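Long-range contacts in putative sodium:solute symporter (Proteus mirabilis, PDB 5NV9), which couples the inward sodium gradient to the uptake of the sialic acid N-acetylneuraminic acid across the bacterial inner membrane: residues Y38-G43 with K104-Y109; A50-F55 with L274-K279; L59-F64 with A338-S343; A87-V92 with Q249-S254; G177-D182 with V258-V263. All blocks are in the same frame, centred on the assembly; numbering follows the deposited sequence.

Interaction 1: residues Y38-G43 with K104-Y109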
# COMPACT_ATOMS: atom_id res chain seq x y z
N TYR A 38 10.50 16.88 8.21
CA TYR A 38 9.95 16.44 6.95
C TYR A 38 9.63 14.93 6.90
O TYR A 38 8.70 14.54 6.21
CB TYR A 38 10.92 16.81 5.85
CG TYR A 38 10.35 16.99 4.48
CD1 TYR A 38 9.71 18.18 4.12
CD2 TYR A 38 10.49 16.00 3.52
CE1 TYR A 38 9.22 18.37 2.84
CE2 TYR A 38 10.02 16.19 2.24
CZ TYR A 38 9.35 17.36 1.91
OH TYR A 38 8.91 17.55 0.63
N PHE A 39 10.43 14.11 7.60
CA PHE A 39 10.29 12.66 7.58
C PHE A 39 9.75 12.07 8.89
O PHE A 39 9.15 11.00 8.86
CB PHE A 39 11.62 11.98 7.22
CG PHE A 39 12.17 12.35 5.84
CD1 PHE A 39 11.41 12.17 4.72
CD2 PHE A 39 13.44 12.87 5.70
CE1 PHE A 39 11.90 12.48 3.48
CE2 PHE A 39 13.96 13.20 4.46
CZ PHE A 39 13.20 12.98 3.34
N ARG A 40 10.01 12.73 10.03
CA ARG A 40 9.63 12.21 11.34
C ARG A 40 8.51 13.06 11.96
O ARG A 40 7.89 12.65 12.94
CB ARG A 40 10.83 12.09 12.27
CG ARG A 40 11.90 11.13 11.71
CD ARG A 40 13.21 10.95 12.57
NE ARG A 40 12.89 11.00 13.98
CZ ARG A 40 12.72 9.98 14.80
NH1 ARG A 40 12.94 8.73 14.43
NH2 ARG A 40 12.40 10.23 16.04
N GLY A 41 8.21 14.23 11.39
CA GLY A 41 7.09 15.03 11.88
C GLY A 41 7.32 15.66 13.27
O GLY A 41 6.36 16.10 13.92
N GLY A 42 8.58 15.75 13.71
CA GLY A 42 8.94 16.25 15.02
C GLY A 42 8.25 15.60 16.21
O GLY A 42 8.14 16.20 17.25
N GLY A 43 7.78 14.38 16.09
CA GLY A 43 6.97 13.78 17.18
C GLY A 43 5.63 14.44 17.44
O GLY A 43 5.06 14.20 18.50
N LYS A 104 15.81 5.51 16.67
CA LYS A 104 15.47 6.82 16.13
C LYS A 104 15.66 6.84 14.62
O LYS A 104 16.32 7.73 14.04
CB LYS A 104 16.32 7.91 16.77
CG LYS A 104 16.29 7.91 18.29
CD LYS A 104 14.95 8.38 18.82
CE LYS A 104 15.04 8.69 20.31
NZ LYS A 104 13.92 8.07 21.08
N ILE A 105 15.06 5.85 13.97
CA ILE A 105 15.25 5.68 12.54
C ILE A 105 14.57 6.79 11.78
O ILE A 105 13.51 7.26 12.19
CB ILE A 105 14.76 4.30 12.04
CG1 ILE A 105 13.28 4.06 12.30
CG2 ILE A 105 15.58 3.21 12.71
CD1 ILE A 105 12.56 3.49 11.12
N THR A 106 15.20 7.20 10.67
CA THR A 106 14.50 7.87 9.63
C THR A 106 14.01 6.80 8.63
O THR A 106 12.79 6.70 8.38
CB THR A 106 15.40 8.95 8.98
OG1 THR A 106 15.44 10.06 9.88
CG2 THR A 106 14.86 9.43 7.63
N SER A 107 14.93 5.95 8.18
CA SER A 107 14.61 4.81 7.27
C SER A 107 14.62 3.49 8.05
O SER A 107 15.52 3.25 8.82
CB SER A 107 15.63 4.74 6.14
OG SER A 107 15.49 3.60 5.34
N ALA A 108 13.63 2.66 7.81
CA ALA A 108 13.57 1.32 8.42
C ALA A 108 14.82 0.47 8.21
O ALA A 108 15.18 -0.35 9.11
CB ALA A 108 12.35 0.58 7.88
N TYR A 109 15.48 0.70 7.07
CA TYR A 109 16.62 -0.15 6.60
C TYR A 109 17.90 0.10 7.42
O TYR A 109 18.85 -0.70 7.42
CB TYR A 109 16.76 -0.08 5.07
CG TYR A 109 15.41 -0.32 4.46
CD1 TYR A 109 14.73 -1.54 4.68
CD2 TYR A 109 14.70 0.73 3.80
CE1 TYR A 109 13.42 -1.72 4.20
CE2 TYR A 109 13.41 0.53 3.31
CZ TYR A 109 12.75 -0.67 3.55
OH TYR A 109 11.45 -0.83 3.09
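Where the last turn of helix 35-40 faces the loop that follows the Schellman motif at K104, F39 and T106 mark the closest backbone approach, their CA atoms 6.7 Å apart. One hydrogen bond joins the two cytoplasmic segments: R40 NH1 donates to I105 O over 2.7 Å, with an N-H...O angle of 147°. The oxygen lies in the guanidinium plane, whereas seen from the acceptor the donor stands well above the carbonyl plane. A bend at chi3 (35°) sets NE off the line of the aliphatic chain, and the methylene CD of R40 comes 3.6 Å from T106 OG1. The other branch of T106 serves F39: its CG2 sits 4.1 Å from F39 CB and about as far from CD2, an oblique approach to the ring. R40 thus offers both its charged tip and its hydrocarbon stem, while F39 adds a small apolar patch beside them. A salt bridge from R40 NE to D36 steadies the arginine within its own helix. Around this pair, the F39 side chain packs on helices 328-361 and 370-398, and Q255 of helix 255-258 bonds to T106 O and A108 N.

Interaction 2: residues A50-F55 with L274-K279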
# COMPACT_ATOMS: atom_id res chain seq x y z
N ALA A 50 -1.92 8.91 12.92
CA ALA A 50 -0.92 7.99 12.29
C ALA A 50 -1.58 6.66 11.92
O ALA A 50 -1.27 6.09 10.88
CB ALA A 50 0.27 7.79 13.19
N GLY A 51 -2.51 6.17 12.72
CA GLY A 51 -3.20 4.90 12.41
C GLY A 51 -4.15 4.95 11.23
O GLY A 51 -4.21 4.02 10.45
N VAL A 52 -4.89 6.05 11.10
CA VAL A 52 -5.67 6.29 9.88
C VAL A 52 -4.76 6.45 8.62
O VAL A 52 -5.11 6.09 7.46
CB VAL A 52 -6.62 7.54 10.01
CG1 VAL A 52 -7.45 7.66 8.71
CG2 VAL A 52 -7.59 7.35 11.21
N SER A 53 -3.65 7.07 8.83
CA SER A 53 -2.67 7.28 7.76
C SER A 53 -2.06 5.95 7.27
O SER A 53 -1.76 5.82 6.06
CB SER A 53 -1.53 8.23 8.23
OG SER A 53 -0.57 8.37 7.19
N VAL A 54 -1.90 5.00 8.19
CA VAL A 54 -1.35 3.66 7.85
C VAL A 54 -2.39 2.96 6.97
O VAL A 54 -2.05 2.44 5.95
CB VAL A 54 -1.12 2.74 9.10
CG1 VAL A 54 -0.92 1.30 8.68
CG2 VAL A 54 0.04 3.19 9.94
N PHE A 55 -3.66 2.99 7.38
CA PHE A 55 -4.77 2.37 6.59
C PHE A 55 -4.86 2.99 5.20
O PHE A 55 -4.96 2.27 4.20
CB PHE A 55 -6.11 2.47 7.37
CG PHE A 55 -7.31 1.87 6.65
CD1 PHE A 55 -7.43 0.50 6.53
CD2 PHE A 55 -8.34 2.69 6.14
CE1 PHE A 55 -8.52 -0.05 5.90
CE2 PHE A 55 -9.43 2.13 5.50
CZ PHE A 55 -9.52 0.76 5.39
N LEU A 274 -1.53 1.42 15.97
CA LEU A 274 -1.87 0.06 15.51
C LEU A 274 -3.30 -0.23 15.81
O LEU A 274 -3.96 -0.89 15.00
CB LEU A 274 -0.96 -1.05 16.06
CG LEU A 274 0.55 -0.86 15.88
CD1 LEU A 274 1.42 -1.95 16.55
CD2 LEU A 274 0.92 -0.84 14.43
N ILE A 275 -3.81 0.27 16.94
CA ILE A 275 -5.21 -0.07 17.30
C ILE A 275 -6.23 0.59 16.34
O ILE A 275 -7.18 -0.07 15.87
CB ILE A 275 -5.52 0.32 18.74
CG1 ILE A 275 -4.81 -0.67 19.65
CG2 ILE A 275 -7.03 0.30 19.04
CD1 ILE A 275 -4.48 -0.10 21.01
N THR A 276 -5.98 1.85 16.01
CA THR A 276 -6.84 2.56 15.10
C THR A 276 -6.84 1.92 13.68
O THR A 276 -7.89 1.85 13.00
CB THR A 276 -6.37 4.01 14.96
OG1 THR A 276 -6.38 4.62 16.25
CG2 THR A 276 -7.27 4.76 14.06
N ASN A 277 -5.65 1.55 13.21
CA ASN A 277 -5.53 0.89 11.95
C ASN A 277 -6.28 -0.45 11.99
O ASN A 277 -7.06 -0.73 11.08
CB ASN A 277 -4.06 0.69 11.57
CG ASN A 277 -3.91 -0.18 10.35
OD1 ASN A 277 -4.15 0.28 9.25
ND2 ASN A 277 -3.56 -1.48 10.55
N ALA A 278 -6.07 -1.26 13.03
CA ALA A 278 -6.86 -2.49 13.19
C ALA A 278 -8.38 -2.36 13.13
O ALA A 278 -9.05 -3.15 12.46
CB ALA A 278 -6.46 -3.23 14.42
N LYS A 279 -8.94 -1.36 13.80
CA LYS A 279 -10.37 -1.09 13.72
C LYS A 279 -10.85 -0.85 12.29
O LYS A 279 -11.83 -1.45 11.87
CB LYS A 279 -10.70 0.09 14.58
CG LYS A 279 -10.56 -0.24 16.06
CD LYS A 279 -10.56 1.04 16.88
CE LYS A 279 -10.73 0.73 18.36
NZ LYS A 279 -11.16 1.98 19.03
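The two helices come together at G51, whose CA is only 4.7 Å from N277 CA, and the local axes pass at 7.3 Å with a crossing angle of -45°. G51 has no side chain to hold the helices apart, and its CA faces T276 CB at 4.2 Å. The carbonyl of G51 meets N277 CB, so the asparagine stem is laid against backbone. On one flank, T276 CG2 touches V52 CG2 at 3.9 Å. On the other, N277 carries its amide toward V54 and F55, because CG lies anti to the backbone N (chi1 172°). N277 OD1 then comes 3.4 Å from V54 CG1, the two side chains crossing at about a right angle, and 3.5 Å from F55 CB, near the plane of the ring. Although OD1 is also 3.3 Å from F55 N, the angle is poor for a hydrogen bond, and that N-H is directed to G51 O within its helix.

Farther out, T276 OG1 is tied back to R272 O, and L89 packs against N277. The F55 side chain continues onto L280, V281 and I284 and touches the bound sialic acid. In this LeuT-fold symporter, a glycine-mediated close crossing of transmembrane helices probably helps place F55, a pocket residue, against the substrate.

Interaction 3: residues L59-F64 with A338-S343. With NA (sodium ion), chain B; NA (sodium ion), chain C; SLB (N-acetyl-beta-neuraminic acid), chain D.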
# COMPACT_ATOMS: atom_id res chain seq x y z
N LEU A 59 -4.19 1.05 1.56
CA LEU A 59 -5.39 0.86 0.75
C LEU A 59 -5.46 1.90 -0.34
O LEU A 59 -5.75 3.05 -0.06
CB LEU A 59 -6.67 0.98 1.58
CG LEU A 59 -7.92 0.35 0.97
CD1 LEU A 59 -8.99 0.08 2.04
CD2 LEU A 59 -8.49 1.21 -0.13
N SER A 60 -5.31 1.44 -1.57
CA SER A 60 -5.17 2.31 -2.74
C SER A 60 -6.31 2.03 -3.72
O SER A 60 -7.27 1.32 -3.42
CB SER A 60 -3.80 2.07 -3.35
OG SER A 60 -3.77 0.96 -4.21
N SER A 61 -6.20 2.58 -4.92
CA SER A 61 -7.16 2.24 -5.97
C SER A 61 -7.13 0.79 -6.39
O SER A 61 -8.08 0.32 -7.00
CB SER A 61 -6.91 3.16 -7.15
OG SER A 61 -5.62 2.88 -7.65
N ILE A 62 -6.07 0.07 -6.06
CA ILE A 62 -5.98 -1.37 -6.24
C ILE A 62 -7.10 -2.09 -5.44
O ILE A 62 -7.86 -2.87 -6.01
CB ILE A 62 -4.59 -1.90 -5.76
CG1 ILE A 62 -3.48 -1.45 -6.69
CG2 ILE A 62 -4.58 -3.43 -5.65
CD1 ILE A 62 -2.11 -1.67 -6.13
N THR A 63 -7.18 -1.83 -4.14
CA THR A 63 -8.24 -2.41 -3.32
C THR A 63 -9.60 -1.87 -3.79
O THR A 63 -10.58 -2.64 -3.94
CB THR A 63 -8.06 -2.08 -1.80
OG1 THR A 63 -7.09 -2.95 -1.20
CG2 THR A 63 -9.39 -2.15 -1.01
N PHE A 64 -9.66 -0.55 -4.04
CA PHE A 64 -10.96 0.12 -4.24
C PHE A 64 -11.67 -0.46 -5.47
O PHE A 64 -12.88 -0.73 -5.40
CB PHE A 64 -10.80 1.64 -4.39
CG PHE A 64 -12.06 2.45 -4.07
CD1 PHE A 64 -13.17 2.41 -4.91
CD2 PHE A 64 -12.09 3.29 -2.97
CE1 PHE A 64 -14.33 3.15 -4.59
CE2 PHE A 64 -13.23 4.07 -2.66
CZ PHE A 64 -14.35 4.01 -3.47
N ALA A 338 -9.07 9.92 -3.46
CA ALA A 338 -8.47 9.91 -2.13
C ALA A 338 -7.76 8.56 -1.83
O ALA A 338 -6.72 8.55 -1.15
CB ALA A 338 -9.49 10.21 -1.06
N ALA A 339 -8.32 7.42 -2.31
CA ALA A 339 -7.64 6.10 -2.19
C ALA A 339 -6.28 6.06 -2.91
O ALA A 339 -5.28 5.57 -2.39
CB ALA A 339 -8.53 4.96 -2.63
N ALA A 340 -6.26 6.60 -4.12
CA ALA A 340 -5.04 6.67 -4.93
C ALA A 340 -3.98 7.61 -4.31
O ALA A 340 -2.82 7.19 -4.06
CB ALA A 340 -5.43 7.14 -6.28
N GLN A 341 -4.37 8.85 -4.03
CA GLN A 341 -3.48 9.89 -3.53
C GLN A 341 -2.90 9.67 -2.13
O GLN A 341 -1.79 10.03 -1.89
CB GLN A 341 -4.18 11.23 -3.61
CG GLN A 341 -4.39 11.66 -5.07
CD GLN A 341 -5.15 12.96 -5.23
OE1 GLN A 341 -6.12 13.22 -4.52
NE2 GLN A 341 -4.71 13.78 -6.21
N SER A 342 -3.66 9.11 -1.20
CA SER A 342 -3.13 8.82 0.05
C SER A 342 -1.99 7.76 -0.06
O SER A 342 -1.13 7.71 0.76
CB SER A 342 -4.23 8.31 0.98
OG SER A 342 -4.97 7.26 0.36
N SER A 343 -2.04 6.90 -1.05
CA SER A 343 -0.98 5.86 -1.25
C SER A 343 0.21 6.44 -2.00
O SER A 343 1.38 6.21 -1.62
CB SER A 343 -1.60 4.66 -2.00
OG SER A 343 -2.53 3.98 -1.12
NA NA B . -4.51 5.02 -0.31
NA NA C . -0.23 9.17 2.37
C1 SLB D . -3.81 -1.81 -1.91
C2 SLB D . -3.39 -2.91 -0.99
C3 SLB D . -3.27 -4.20 -1.78
C4 SLB D . -3.05 -5.43 -0.87
C5 SLB D . -4.25 -5.47 0.08
C6 SLB D . -4.34 -4.14 0.87
C7 SLB D . -5.52 -4.05 1.84
C8 SLB D . -5.55 -2.73 2.56
C9 SLB D . -6.63 -2.70 3.64
C10 SLB D . -5.07 -7.56 1.08
C11 SLB D . -4.96 -8.42 2.32
N5 SLB D . -4.15 -6.60 1.01
O1A SLB D . -5.06 -1.55 -2.01
O1B SLB D . -2.91 -1.21 -2.60
O2 SLB D . -2.11 -2.60 -0.35
O4 SLB D . -3.00 -6.67 -1.66
O6 SLB D . -4.46 -3.04 -0.03
O7 SLB D . -6.76 -4.16 1.14
O8 SLB D . -4.28 -2.46 3.13
O9 SLB D . -6.35 -3.64 4.71
O10 SLB D . -5.98 -7.71 0.24
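At the Na2 site, the sodium position conserved in the sodium:solute symporter family, L59 O and A339 O each bind the sodium ion at 2.3 Å. S342 OG and S343 OG complete this part of the shell, each 2.4 Å from the sodium, and A56 O supplies the fifth ligand. Two segments that share no direct hydrogen bond are therefore joined through the metal. S343 OG also bonds to T57 O, and S342 OG donates to A338 O in the plane of that carbonyl. Close packing accompanies the coordination: S60 CA points its hydrogen at A339 O over 3.3 Å, and A339 CB rests obliquely against the ring of F64 at CD2.

As in other LeuT-fold transporters, the transmembrane helix is broken here, at L59 and S60 between helix 47-58 and helix 61-73, and the break exposes backbone groups to both ion and substrate. S60 is the N-cap of helix 61-73, its OG accepting from I62 N. With chi1 at 83°, OG stands between the backbone N and carbonyl carbon. S60 OG donates to O1B of the sialic acid carboxylate at 2.8 Å. S60 N reaches O1A, almost straight at 174°, and T63 N adds a weak bond to the same oxygen. The helix N-terminus probably helps stabilise the negative carboxylate. T63 OG1 accepts from the sugar hydroxyl O7 at 2.7 Å. S342 also reaches the second sodium, at Na3, through its backbone O.

Interaction 4: residues A87-V92 with Q249-S254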
# COMPACT_ATOMS: atom_id res chain seq x y z
N ALA A 87 -4.11 -9.77 12.77
CA ALA A 87 -3.51 -10.77 13.64
C ALA A 87 -2.01 -10.64 13.85
O ALA A 87 -1.51 -11.01 14.90
CB ALA A 87 -3.82 -12.15 13.11
N ILE A 88 -1.25 -10.17 12.87
CA ILE A 88 0.19 -9.99 13.09
C ILE A 88 0.56 -8.72 13.87
O ILE A 88 1.69 -8.64 14.34
CB ILE A 88 1.00 -9.97 11.77
CG1 ILE A 88 0.57 -8.84 10.87
CG2 ILE A 88 0.89 -11.32 11.04
CD1 ILE A 88 1.64 -8.36 9.93
N LEU A 89 -0.35 -7.75 14.04
CA LEU A 89 0.02 -6.46 14.66
C LEU A 89 0.66 -6.51 16.06
O LEU A 89 1.56 -5.73 16.32
CB LEU A 89 -1.15 -5.44 14.63
CG LEU A 89 -1.57 -5.00 13.22
CD1 LEU A 89 -2.77 -4.04 13.17
CD2 LEU A 89 -0.41 -4.43 12.41
N PRO A 90 0.15 -7.36 16.98
CA PRO A 90 0.81 -7.49 18.29
C PRO A 90 2.29 -7.98 18.19
O PRO A 90 3.20 -7.48 18.90
CB PRO A 90 -0.06 -8.52 19.01
CG PRO A 90 -1.33 -8.61 18.22
CD PRO A 90 -0.97 -8.28 16.83
N LEU A 91 2.55 -8.87 17.24
CA LEU A 91 3.91 -9.34 16.99
C LEU A 91 4.80 -8.18 16.50
O LEU A 91 5.99 -8.07 16.88
CB LEU A 91 3.87 -10.45 15.94
CG LEU A 91 3.08 -11.73 16.29
CD1 LEU A 91 3.63 -12.29 17.58
CD2 LEU A 91 1.56 -11.56 16.39
N VAL A 92 4.23 -7.29 15.66
CA VAL A 92 4.98 -6.13 15.18
C VAL A 92 5.31 -5.22 16.37
O VAL A 92 6.44 -4.75 16.53
CB VAL A 92 4.18 -5.34 14.16
CG1 VAL A 92 4.94 -4.05 13.76
CG2 VAL A 92 3.82 -6.24 12.97
N GLN A 249 5.49 -8.41 5.24
CA GLN A 249 6.26 -7.41 4.43
C GLN A 249 5.75 -6.01 4.70
O GLN A 249 6.52 -5.07 4.97
CB GLN A 249 6.14 -7.72 2.95
CG GLN A 249 6.83 -6.66 2.12
CD GLN A 249 6.92 -7.02 0.65
OE1 GLN A 249 7.08 -8.18 0.27
NE2 GLN A 249 6.88 -6.01 -0.19
N GLN A 250 4.46 -5.85 4.58
CA GLN A 250 3.81 -4.48 4.64
C GLN A 250 4.06 -3.78 5.97
O GLN A 250 4.39 -2.61 5.99
CB GLN A 250 2.31 -4.59 4.37
CG GLN A 250 1.51 -3.28 4.34
CD GLN A 250 1.92 -2.37 3.20
OE1 GLN A 250 1.28 -2.35 2.14
NE2 GLN A 250 3.00 -1.61 3.41
N PHE A 251 3.96 -4.53 7.06
CA PHE A 251 4.03 -3.97 8.40
C PHE A 251 5.35 -4.02 9.12
O PHE A 251 5.45 -3.35 10.16
CB PHE A 251 2.86 -4.56 9.25
CG PHE A 251 1.52 -4.13 8.73
CD1 PHE A 251 0.97 -2.92 9.14
CD2 PHE A 251 0.84 -4.89 7.78
CE1 PHE A 251 -0.25 -2.49 8.63
CE2 PHE A 251 -0.39 -4.47 7.26
CZ PHE A 251 -0.93 -3.27 7.70
N THR A 252 6.35 -4.74 8.59
CA THR A 252 7.71 -4.80 9.21
C THR A 252 8.86 -4.31 8.32
O THR A 252 9.89 -3.87 8.80
CB THR A 252 8.06 -6.23 9.66
OG1 THR A 252 8.14 -7.15 8.56
CG2 THR A 252 7.03 -6.75 10.65
N ALA A 253 8.72 -4.43 7.01
CA ALA A 253 9.85 -4.28 6.10
C ALA A 253 9.62 -3.19 5.08
O ALA A 253 10.49 -2.99 4.27
CB ALA A 253 10.15 -5.61 5.39
N SER A 254 8.50 -2.46 5.16
CA SER A 254 8.11 -1.51 4.14
C SER A 254 8.09 -0.11 4.76
O SER A 254 7.34 0.14 5.70
CB SER A 254 6.76 -1.90 3.58
OG SER A 254 6.49 -1.17 2.41
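A buried apolar seam between two transmembrane helices sets I88, L89 and V92 against F251 and T252, formed where the chain passes from helix 80-87 into helix 89-102 and where helix 236-253 widens into a pi-type turn near its cytoplasmic end. F251 is the shared element, touched at three places. I88 crosses it at about a right angle and sets CD1 4.0 Å from F251 CB, with the ring atom CD2 slightly farther. L89 comes to the other ortho carbon, its CD2 lying 3.9 Å from F251 CD1. The chi1 of -65° puts F251 CG anti to its carbonyl carbon, and both aliphatic branches come to the ring from the same side, obliquely.

V92 uses both methyls, one turn on from I88. V92 CG1 lies 3.7 Å from F251 O, while V92 CG2 touches T252 CG2 at 4.0 Å and F251 CB at 4.2 Å. The backbones come closest at this point, V92 CA standing 6.7 Å from T252 CA.

The polar groups beside the seam are provided for elsewhere: F251 O accepts from Y261 OH, and T252 OG1 bonds to I248 O one turn back. Beyond the seam, F251 also packs on N277 of helix 267-301, and its side chain is about 4 Å from that of T58, a residue that binds sialic acid. No hydrogen bond or salt bridge crosses between the segments, so the contact depends on shape and on the burial of hydrocarbon, with little directional constraint.

Interaction 5: residues G177-D182 with V258-V263. With NA (sodium ion), chain C.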
# COMPACT_ATOMS: atom_id res chain seq x y z
N GLY A 177 1.89 16.89 6.53
CA GLY A 177 0.92 17.10 5.52
C GLY A 177 0.44 15.87 4.79
O GLY A 177 -0.71 15.81 4.37
N VAL A 178 1.32 14.88 4.66
CA VAL A 178 0.98 13.63 4.06
C VAL A 178 0.04 12.85 5.00
O VAL A 178 -0.93 12.22 4.57
CB VAL A 178 2.25 12.79 3.80
CG1 VAL A 178 1.85 11.42 3.42
CG2 VAL A 178 3.04 13.38 2.65
N ILE A 179 0.33 12.91 6.29
CA ILE A 179 -0.48 12.19 7.25
C ILE A 179 -1.87 12.85 7.40
O ILE A 179 -2.92 12.20 7.36
CB ILE A 179 0.25 12.12 8.57
CG1 ILE A 179 1.34 11.05 8.48
CG2 ILE A 179 -0.72 11.86 9.73
CD1 ILE A 179 2.29 11.07 9.67
N TRP A 180 -1.90 14.16 7.52
CA TRP A 180 -3.21 14.82 7.70
C TRP A 180 -4.12 14.80 6.45
O TRP A 180 -5.32 14.56 6.61
CB TRP A 180 -3.03 16.18 8.28
CG TRP A 180 -2.60 16.16 9.72
CD1 TRP A 180 -1.41 16.59 10.20
CD2 TRP A 180 -3.34 15.70 10.87
NE1 TRP A 180 -1.34 16.43 11.54
CE2 TRP A 180 -2.51 15.88 11.99
CE3 TRP A 180 -4.61 15.17 11.06
CZ2 TRP A 180 -2.90 15.55 13.27
CZ3 TRP A 180 -5.00 14.86 12.33
CH2 TRP A 180 -4.17 15.06 13.41
N THR A 181 -3.56 14.95 5.24
CA THR A 181 -4.28 14.54 4.04
C THR A 181 -4.77 13.07 3.99
O THR A 181 -5.90 12.80 3.53
CB THR A 181 -3.50 14.84 2.72
OG1 THR A 181 -2.25 14.19 2.74
CG2 THR A 181 -3.31 16.36 2.53
N ASP A 182 -3.91 12.13 4.42
CA ASP A 182 -4.26 10.73 4.57
C ASP A 182 -5.46 10.51 5.49
O ASP A 182 -6.25 9.62 5.22
CB ASP A 182 -3.14 9.81 5.12
CG ASP A 182 -2.06 9.48 4.12
OD1 ASP A 182 -2.21 9.78 2.93
OD2 ASP A 182 -0.99 8.93 4.56
N VAL A 258 6.21 1.61 8.16
CA VAL A 258 7.13 1.64 9.28
C VAL A 258 7.41 3.06 9.71
O VAL A 258 7.54 3.36 10.88
CB VAL A 258 8.48 0.90 8.97
CG1 VAL A 258 9.43 1.10 10.12
CG2 VAL A 258 8.27 -0.58 8.81
N GLN A 259 7.50 3.96 8.75
CA GLN A 259 7.61 5.40 9.07
C GLN A 259 6.54 5.94 10.03
O GLN A 259 6.82 6.83 10.85
CB GLN A 259 7.55 6.20 7.77
CG GLN A 259 8.48 7.39 7.73
CD GLN A 259 8.28 8.17 6.45
OE1 GLN A 259 7.97 7.57 5.42
NE2 GLN A 259 8.43 9.52 6.51
N ARG A 260 5.32 5.42 9.94
CA ARG A 260 4.25 5.86 10.87
C ARG A 260 4.47 5.41 12.30
O ARG A 260 3.84 5.95 13.20
CB ARG A 260 2.87 5.41 10.42
CG ARG A 260 2.20 6.33 9.44
CD ARG A 260 2.64 6.10 8.02
NE ARG A 260 2.09 7.13 7.13
CZ ARG A 260 2.72 7.62 6.05
NH1 ARG A 260 3.91 7.16 5.71
NH2 ARG A 260 2.16 8.58 5.36
N TYR A 261 5.33 4.42 12.54
CA TYR A 261 5.61 3.96 13.89
C TYR A 261 6.48 4.92 14.70
O TYR A 261 6.52 4.81 15.92
CB TYR A 261 6.29 2.57 13.87
CG TYR A 261 5.50 1.45 13.12
CD1 TYR A 261 4.11 1.50 12.91
CD2 TYR A 261 6.18 0.33 12.65
CE1 TYR A 261 3.43 0.45 12.25
CE2 TYR A 261 5.51 -0.73 12.03
CZ TYR A 261 4.16 -0.67 11.80
OH TYR A 261 3.60 -1.79 11.14
N ILE A 262 7.20 5.81 14.02
CA ILE A 262 8.16 6.71 14.67
C ILE A 262 7.71 8.19 14.70
O ILE A 262 8.41 9.06 15.24
CB ILE A 262 9.57 6.52 14.04
CG1 ILE A 262 9.61 6.74 12.53
CG2 ILE A 262 10.01 5.06 14.20
CD1 ILE A 262 9.90 8.15 12.12
N VAL A 263 6.55 8.50 14.12
CA VAL A 263 6.05 9.89 14.16
C VAL A 263 5.33 10.26 15.44
O VAL A 263 5.07 11.47 15.68
CB VAL A 263 5.13 10.21 12.95
CG1 VAL A 263 5.88 10.10 11.66
CG2 VAL A 263 3.89 9.36 12.93
NA NA C . -0.23 9.17 2.37
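D182 and R260 form a salt bridge beside Na3, the second sodium site of this LeuT-fold symporter, joining helix 155-203 to the cytoplasmic loop before helix 267-301. Its single hydrogen bond, from R260 NH2 to D182 OD2, is long and weak (3.3 Å, 133°); the side chains cross at about a right angle, with the carboxylate and guanidinium planes 27° apart. The arginine chain bends at chi2 (83°), which places CD, and from there runs on to bring the guanidinium to D182.

Metal coordination holds D182 itself. It chelates the sodium through both oxygens, OD1 at 2.1 Å and OD2 at 2.3 Å, and S342 O, S345 OG and S346 OG supply the other ligands. OD2 consequently serves sodium and arginine together, and it also bonds to S53 OG. That hydroxyl is linked to R260 NE as well, making S53 a second-shell bridge between acid and base. The nearby positive charges would be expected to favour the ionised carboxylate.

Apolar contacts line the arginine. V178 CG1 lies in the guanidinium plane, at its edge, 3.5 Å from R260 NH2, while I179 runs past in the opposite direction. Farther along, I179 CD1 and V263 CG2 meet tip to tip at 4.0 Å.

Overall arrangement
Along the chain, interaction 1 closes before interaction 5 opens, while interactions 4 and 5 are both nested inside the long loops closed by interactions 2 and 3. Helix 47-58 carries interaction 2 and leads directly into the break used by interaction 3, whose centre is 15 Å away. Interactions 3 and 5 share the Na3 ion. S53 of interaction 2 bonds to both partners of interaction 5, 10 Å off between centres. Y261 ties interaction 5 to interaction 4, Y109 ties interaction 1 to interaction 4, and Q259 ties interaction 5 to interaction 1. Bonds and packing thus link the Na3 region to the cytoplasmic loops of this outward-open state, while helix 47-58 leads from there to the substrate break.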